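Local coordinates for hypothetical protein (Vibrio sp. DAT722, PDB 2Q73), which probably hydrolyses nucleoside triphosphates to monophosphates and pyrophosphate as a magnesium-binding, MazG-type house-cleaning enzyme, at residues 23-37 with 55-69. Residues are numbered along the deposited sequence; the frame is centred on the assembly and turned at random. Where two conformers were deposited one is given.
Sequences YFFKLIEEVGELSES and VAEELYDVLYYVCAL. With MG (magnesium ion), chain G.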
loop_
_atom_site.group_PDB
_atom_site.type_symbol
_atom_site.label_atom_id
_atom_site.label_comp_id
_atom_site.label_asym_id
_atom_site.label_seq_id
_atom_site.Cartn_x
_atom_site.Cartn_y
_atom_site.Cartn_z
ATOM N N TYR C 23 -10.499 9.599 0.711
ATOM C CA TYR C 23 -9.955 9.070 1.934
ATOM C C TYR C 23 -9.148 7.807 1.693
ATOM O O TYR C 23 -8.147 7.583 2.379
ATOM C CB TYR C 23 -11.043 8.828 2.960
ATOM C CG TYR C 23 -11.692 10.093 3.431
ATOM C CD1 TYR C 23 -12.922 10.492 2.902
ATOM C CD2 TYR C 23 -11.113 10.870 4.431
ATOM C CE1 TYR C 23 -13.564 11.640 3.335
ATOM C CE2 TYR C 23 -11.757 12.057 4.890
ATOM C CZ TYR C 23 -12.973 12.422 4.338
ATOM O OH TYR C 23 -13.637 13.555 4.752
ATOM N N PHE C 24 -9.574 6.992 0.731
ATOM C CA PHE C 24 -8.844 5.772 0.443
ATOM C C PHE C 24 -7.487 6.071 -0.231
ATOM O O PHE C 24 -6.467 5.520 0.175
ATOM C CB PHE C 24 -9.680 4.811 -0.439
ATOM C CG PHE C 24 -8.986 3.511 -0.678
ATOM C CD1 PHE C 24 -8.813 2.614 0.389
ATOM C CD2 PHE C 24 -8.456 3.189 -1.934
ATOM C CE1 PHE C 24 -8.152 1.386 0.194
ATOM C CE2 PHE C 24 -7.781 1.973 -2.138
ATOM C CZ PHE C 24 -7.620 1.080 -1.072
ATOM N N PHE C 25 -7.481 6.958 -1.240
ATOM C CA PHE C 25 -6.220 7.452 -1.821
ATOM C C PHE C 25 -5.275 8.005 -0.761
ATOM O O PHE C 25 -4.080 7.694 -0.757
ATOM C CB PHE C 25 -6.493 8.559 -2.834
ATOM C CG PHE C 25 -7.130 8.093 -4.103
ATOM C CD1 PHE C 25 -6.613 6.997 -4.809
ATOM C CD2 PHE C 25 -8.206 8.812 -4.656
ATOM C CE1 PHE C 25 -7.204 6.589 -6.026
ATOM C CE2 PHE C 25 -8.783 8.415 -5.850
ATOM C CZ PHE C 25 -8.288 7.293 -6.529
ATOM N N LYS C 26 -5.796 8.822 0.145
ATOM C CA LYS C 26 -4.955 9.388 1.199
ATOM C C LYS C 26 -4.386 8.330 2.125
ATOM O O LYS C 26 -3.216 8.441 2.525
ATOM C CB LYS C 26 -5.702 10.465 2.017
ATOM C CG LYS C 26 -5.957 11.814 1.300
ATOM C CD LYS C 26 -4.714 12.507 0.759
ATOM C CE LYS C 26 -3.696 12.835 1.856
ATOM N NZ LYS C 26 -2.461 13.501 1.307
ATOM N N LEU C 27 -5.188 7.324 2.481
ATOM C CA LEU C 27 -4.689 6.218 3.310
ATOM C C LEU C 27 -3.450 5.586 2.654
ATOM O O LEU C 27 -2.424 5.388 3.321
ATOM C CB LEU C 27 -5.759 5.128 3.561
ATOM C CG LEU C 27 -5.241 3.859 4.279
ATOM C CD1 LEU C 27 -4.871 4.199 5.728
ATOM C CD2 LEU C 27 -6.293 2.756 4.236
ATOM N N ILE C 28 -3.571 5.256 1.373
ATOM C CA ILE C 28 -2.479 4.597 0.636
ATOM C C ILE C 28 -1.259 5.544 0.524
ATOM O O ILE C 28 -0.117 5.090 0.657
ATOM C CB ILE C 28 -2.947 4.100 -0.735
ATOM C CG1 ILE C 28 -4.233 3.241 -0.602
ATOM C CG2 ILE C 28 -1.771 3.381 -1.519
ATOM C CD1 ILE C 28 -4.095 2.001 0.314
ATOM N N GLU C 29 -1.505 6.850 0.320
ATOM C CA GLU C 29 -0.411 7.829 0.285
ATOM C C GLU C 29 0.337 7.814 1.604
ATOM O O GLU C 29 1.573 7.854 1.625
ATOM C CB GLU C 29 -0.938 9.244 -0.001
ATOM C CG GLU C 29 -1.385 9.423 -1.405
ATOM C CD GLU C 29 -2.229 10.667 -1.568
ATOM O OE1 GLU C 29 -1.764 11.741 -1.132
ATOM O OE2 GLU C 29 -3.346 10.554 -2.126
ATOM N N GLU C 30 -0.400 7.755 2.711
ATOM C CA GLU C 30 0.270 7.766 4.032
ATOM C C GLU C 30 1.021 6.477 4.318
ATOM O O GLU C 30 2.078 6.502 4.955
ATOM C CB GLU C 30 -0.701 8.080 5.181
ATOM C CG GLU C 30 -1.424 9.429 5.029
ATOM C CD GLU C 30 -0.516 10.650 4.909
ATOM O OE1 GLU C 30 0.667 10.636 5.310
ATOM O OE2 GLU C 30 -1.017 11.681 4.410
ATOM N N VAL C 31 0.491 5.360 3.834
ATOM C CA VAL C 31 1.160 4.084 3.992
ATOM C C VAL C 31 2.501 4.158 3.245
ATOM O O VAL C 31 3.509 3.652 3.743
ATOM C CB VAL C 31 0.279 2.935 3.507
ATOM C CG1 VAL C 31 1.067 1.616 3.368
ATOM C CG2 VAL C 31 -0.882 2.703 4.495
ATOM N N GLY C 32 2.517 4.768 2.056
ATOM C CA GLY C 32 3.789 4.906 1.310
ATOM C C GLY C 32 4.790 5.787 2.030
ATOM O O GLY C 32 5.972 5.495 2.067
ATOM N N GLU C 33 4.307 6.878 2.618
ATOM C CA GLU C 33 5.178 7.746 3.422
ATOM C C GLU C 33 5.658 7.017 4.671
ATOM O O GLU C 33 6.812 7.192 5.082
ATOM C CB GLU C 33 4.441 9.048 3.766
ATOM C CG GLU C 33 4.212 9.888 2.506
ATOM C CD GLU C 33 3.650 11.293 2.765
ATOM O OE1 GLU C 33 3.354 11.647 3.939
ATOM O OE2 GLU C 33 3.529 12.067 1.768
ATOM N N LEU C 34 4.792 6.199 5.279
ATOM C CA LEU C 34 5.227 5.332 6.372
ATOM C C LEU C 34 6.395 4.408 5.962
ATOM O O LEU C 34 7.388 4.273 6.698
ATOM C CB LEU C 34 4.057 4.485 6.917
ATOM C CG LEU C 34 4.388 3.500 8.059
ATOM C CD1 LEU C 34 4.925 4.242 9.314
ATOM C CD2 LEU C 34 3.156 2.711 8.410
ATOM N N SER C 35 6.257 3.769 4.806
ATOM C CA SER C 35 7.303 2.913 4.276
ATOM C C SER C 35 8.641 3.625 4.213
ATOM O O SER C 35 9.649 3.088 4.676
ATOM C CB SER C 35 6.889 2.437 2.886
ATOM O OG SER C 35 7.743 1.395 2.522
ATOM N N GLU C 36 8.634 4.852 3.684
ATOM C CA GLU C 36 9.834 5.682 3.603
ATOM C C GLU C 36 10.426 5.997 4.985
ATOM O O GLU C 36 11.643 5.872 5.174
ATOM C CB GLU C 36 9.517 6.985 2.860
ATOM C CG GLU C 36 10.759 7.847 2.554
ATOM C CD GLU C 36 10.408 9.183 1.932
ATOM O OE1 GLU C 36 9.195 9.505 1.800
ATOM O OE2 GLU C 36 11.356 9.923 1.597
ATOM N N SER C 37 9.585 6.430 5.933
ATOM C CA SER C 37 10.051 6.742 7.295
ATOM C C SER C 37 10.687 5.526 7.979
ATOM O O SER C 37 11.691 5.662 8.680
ATOM C CB SER C 37 8.926 7.333 8.177
ATOM O OG SER C 37 7.968 6.327 8.524
ATOM N N VAL C 55 8.699 8.438 11.681
ATOM C CA VAL C 55 7.833 7.271 11.771
ATOM C C VAL C 55 6.579 7.632 12.590
ATOM O O VAL C 55 5.460 7.263 12.211
ATOM C CB VAL C 55 8.593 6.049 12.383
ATOM C CG1 VAL C 55 7.618 4.909 12.702
ATOM C CG2 VAL C 55 9.662 5.524 11.378
ATOM N N ALA C 56 6.766 8.369 13.679
ATOM C CA ALA C 56 5.646 8.837 14.522
ATOM C C ALA C 56 4.590 9.589 13.715
ATOM O O ALA C 56 3.386 9.295 13.816
ATOM C CB ALA C 56 6.170 9.712 15.680
ATOM N N GLU C 57 5.037 10.555 12.914
ATOM C CA GLU C 57 4.114 11.327 12.076
ATOM C C GLU C 57 3.371 10.441 11.102
ATOM O O GLU C 57 2.147 10.556 10.962
ATOM C CB GLU C 57 4.836 12.446 11.324
ATOM C CG GLU C 57 4.113 12.929 10.084
ATOM C CD GLU C 57 4.518 14.314 9.664
ATOM O OE1 GLU C 57 5.273 14.438 8.671
ATOM O OE2 GLU C 57 4.083 15.281 10.327
ATOM N N GLU C 58 4.091 9.542 10.430
ATOM C CA GLU C 58 3.458 8.733 9.403
ATOM C C GLU C 58 2.476 7.728 9.999
ATOM O O GLU C 58 1.414 7.508 9.413
ATOM C CB GLU C 58 4.493 8.035 8.489
ATOM C CG GLU C 58 5.566 8.990 7.917
ATOM C CD GLU C 58 5.035 10.294 7.311
ATOM O OE1 GLU C 58 3.843 10.383 6.968
ATOM O OE2 GLU C 58 5.848 11.237 7.158
ATOM N N LEU C 59 2.816 7.144 11.157
ATOM C CA LEU C 59 1.892 6.247 11.879
ATOM C C LEU C 59 0.613 6.979 12.299
ATOM O O LEU C 59 -0.497 6.468 12.093
ATOM C CB LEU C 59 2.563 5.596 13.095
ATOM C CG LEU C 59 3.594 4.471 12.837
ATOM C CD1 LEU C 59 4.266 4.048 14.120
ATOM C CD2 LEU C 59 2.984 3.254 12.117
ATOM N N TYR C 60 0.773 8.177 12.855
ATOM C CA TYR C 60 -0.388 9.009 13.175
ATOM C C TYR C 60 -1.207 9.313 11.901
ATOM O O TYR C 60 -2.436 9.246 11.913
ATOM C CB TYR C 60 0.008 10.315 13.865
ATOM C CG TYR C 60 -1.241 11.103 14.222
ATOM C CD1 TYR C 60 -1.940 10.833 15.392
ATOM C CD2 TYR C 60 -1.775 12.036 13.330
ATOM C CE1 TYR C 60 -3.125 11.532 15.699
ATOM C CE2 TYR C 60 -2.953 12.720 13.617
ATOM C CZ TYR C 60 -3.620 12.462 14.795
ATOM O OH TYR C 60 -4.786 13.154 15.084
ATOM N N ASP C 61 -0.528 9.648 10.806
ATOM C CA ASP C 61 -1.250 9.988 9.589
ATOM C C ASP C 61 -2.050 8.797 9.037
ATOM O O ASP C 61 -3.142 8.992 8.525
ATOM C CB ASP C 61 -0.307 10.536 8.516
ATOM C CG ASP C 61 0.287 11.896 8.874
ATOM O OD1 ASP C 61 -0.141 12.548 9.850
ATOM O OD2 ASP C 61 1.208 12.317 8.141
ATOM N N VAL C 62 -1.499 7.573 9.118
ATOM C CA VAL C 62 -2.244 6.366 8.741
ATOM C C VAL C 62 -3.476 6.203 9.667
ATOM O O VAL C 62 -4.613 5.981 9.183
ATOM C CB VAL C 62 -1.333 5.106 8.742
ATOM C CG1 VAL C 62 -2.174 3.851 8.581
ATOM C CG2 VAL C 62 -0.284 5.207 7.598
ATOM N N LEU C 63 -3.251 6.344 10.974
ATOM C CA LEU C 63 -4.304 6.284 12.001
ATOM C C LEU C 63 -5.431 7.281 11.706
ATOM O O LEU C 63 -6.619 6.944 11.843
ATOM C CB LEU C 63 -3.721 6.549 13.395
ATOM C CG LEU C 63 -4.699 6.688 14.563
ATOM C CD1 LEU C 63 -5.427 5.379 14.718
ATOM C CD2 LEU C 63 -3.981 7.071 15.866
ATOM N N TYR C 64 -5.049 8.487 11.284
ATOM C CA TYR C 64 -6.011 9.537 10.962
ATOM C C TYR C 64 -6.939 9.055 9.853
ATOM O O TYR C 64 -8.153 9.166 9.973
ATOM C CB TYR C 64 -5.303 10.822 10.528
ATOM C CG TYR C 64 -6.267 11.930 10.131
ATOM C CD1 TYR C 64 -6.671 12.889 11.054
ATOM C CD2 TYR C 64 -6.780 12.011 8.824
ATOM C CE1 TYR C 64 -7.563 13.907 10.699
ATOM C CE2 TYR C 64 -7.663 13.020 8.461
ATOM C CZ TYR C 64 -8.046 13.966 9.401
ATOM O OH TYR C 64 -8.933 14.967 9.063
ATOM N N TYR C 65 -6.370 8.499 8.786
ATOM C CA TYR C 65 -7.205 8.025 7.669
ATOM C C TYR C 65 -7.990 6.754 7.965
ATOM O O TYR C 65 -9.087 6.595 7.445
ATOM C CB TYR C 65 -6.420 7.993 6.348
ATOM C CG TYR C 65 -6.236 9.396 5.873
ATOM C CD1 TYR C 65 -5.009 10.065 6.038
ATOM C CD2 TYR C 65 -7.334 10.118 5.366
ATOM C CE1 TYR C 65 -4.870 11.408 5.636
ATOM C CE2 TYR C 65 -7.215 11.436 4.989
ATOM C CZ TYR C 65 -5.984 12.073 5.127
ATOM O OH TYR C 65 -5.889 13.357 4.718
ATOM N N VAL C 66 -7.455 5.885 8.832
ATOM C CA VAL C 66 -8.222 4.747 9.345
ATOM C C VAL C 66 -9.480 5.257 10.088
ATOM O O VAL C 66 -10.583 4.784 9.832
ATOM C CB VAL C 66 -7.350 3.798 10.215
ATOM C CG1 VAL C 66 -8.218 2.834 11.015
ATOM C CG2 VAL C 66 -6.377 2.988 9.332
ATOM N N CYS C 67 -9.315 6.238 10.979
ATOM C CA CYS C 67 -10.485 6.835 11.663
ATOM C C CYS C 67 -11.429 7.555 10.688
ATOM O O CYS C 67 -12.660 7.442 10.811
ATOM C CB CYS C 67 -10.042 7.796 12.757
ATOM S SG CYS C 67 -9.231 6.964 14.140
ATOM N N ALA C 68 -10.857 8.297 9.742
ATOM C CA ALA C 68 -11.677 9.057 8.789
ATOM C C ALA C 68 -12.496 8.092 7.928
ATOM O O ALA C 68 -13.691 8.299 7.720
ATOM C CB ALA C 68 -10.822 9.950 7.929
ATOM N N LEU C 69 -11.863 7.018 7.473
ATOM C CA LEU C 69 -12.568 5.970 6.716
ATOM C C LEU C 69 -13.634 5.282 7.556
ATOM O O LEU C 69 -14.697 4.925 7.046
ATOM C CB LEU C 69 -11.579 4.935 6.188
ATOM C CG LEU C 69 -10.805 5.363 4.933
ATOM C CD1 LEU C 69 -9.532 4.536 4.773
ATOM C CD2 LEU C 69 -11.729 5.205 3.708
HETATM MG MG MG G . 2.336 12.023 5.971
HETATM O O HOH W 1 0.616 13.734 5.008
HETATM O O HOH W 2 4.277 13.417 6.047
#
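Tyr65, Glu58 and Tyr23 bury much of their surface in the interface between segments 23-37 and 55-69, from helices 20-39 and 55-72, which run antiparallel (segment axes 161° apart) and carry the acidic metal site of the all-helical MazG fold. Tyr65 sits as a knob among Tyr23, Lys26, Leu27 and Glu30, and Glu58 among Glu30, Glu33, Leu34 and Ser37. The Tyr65 ring is sandwiched: Lys26 CB sits over the centre of one face, 3.5 Å from the ring centroid in a CH-pi contact, and Tyr64 CD2 covers the opposite face. Tyr23 brings CD2 to the edge of that ring, near its plane, and packs the same atom on Ala68 CB (3.6 Å) and its CB on Leu69 CD2, while its hydroxyl bonds to Asp14. Further along, Glu30 lays CG against Tyr65 CD1 (3.8 Å), its carboxylate nearly parallel to the ring. Bends at chi2 in both Glu30 (-57°) and Glu58 fold the two carboxylates toward the magnesium ion, which Glu30 OE1 binds at 2.3 Å and Glu58 OE1 at 2.4 Å. Glu33, extended beyond CG, and Asp61 supply one oxygen each. Four acidic groups can crowd together here probably because the cation offsets their charge; Lys84 of the second subunit, paired with Asp61 OD1, would add to that. On the side of the interface away from the magnesium ion runs an apolar seam. Val62 pushes CG2 against the backbone of Glu30, Leu27 CD2 meets Leu69 CD1 at 3.7 Å, and Leu34 CD1 reaches Leu59 CD2 at 3.5 Å. Leu27 and Leu34 also pack on Leu34 and Leu27 of the second subunit, which carries the seam across to it. Water 2 completes the observed metal shell, donating a hydrogen bond to Glu58 OE2, the carboxylate oxygen that does not bind the ion.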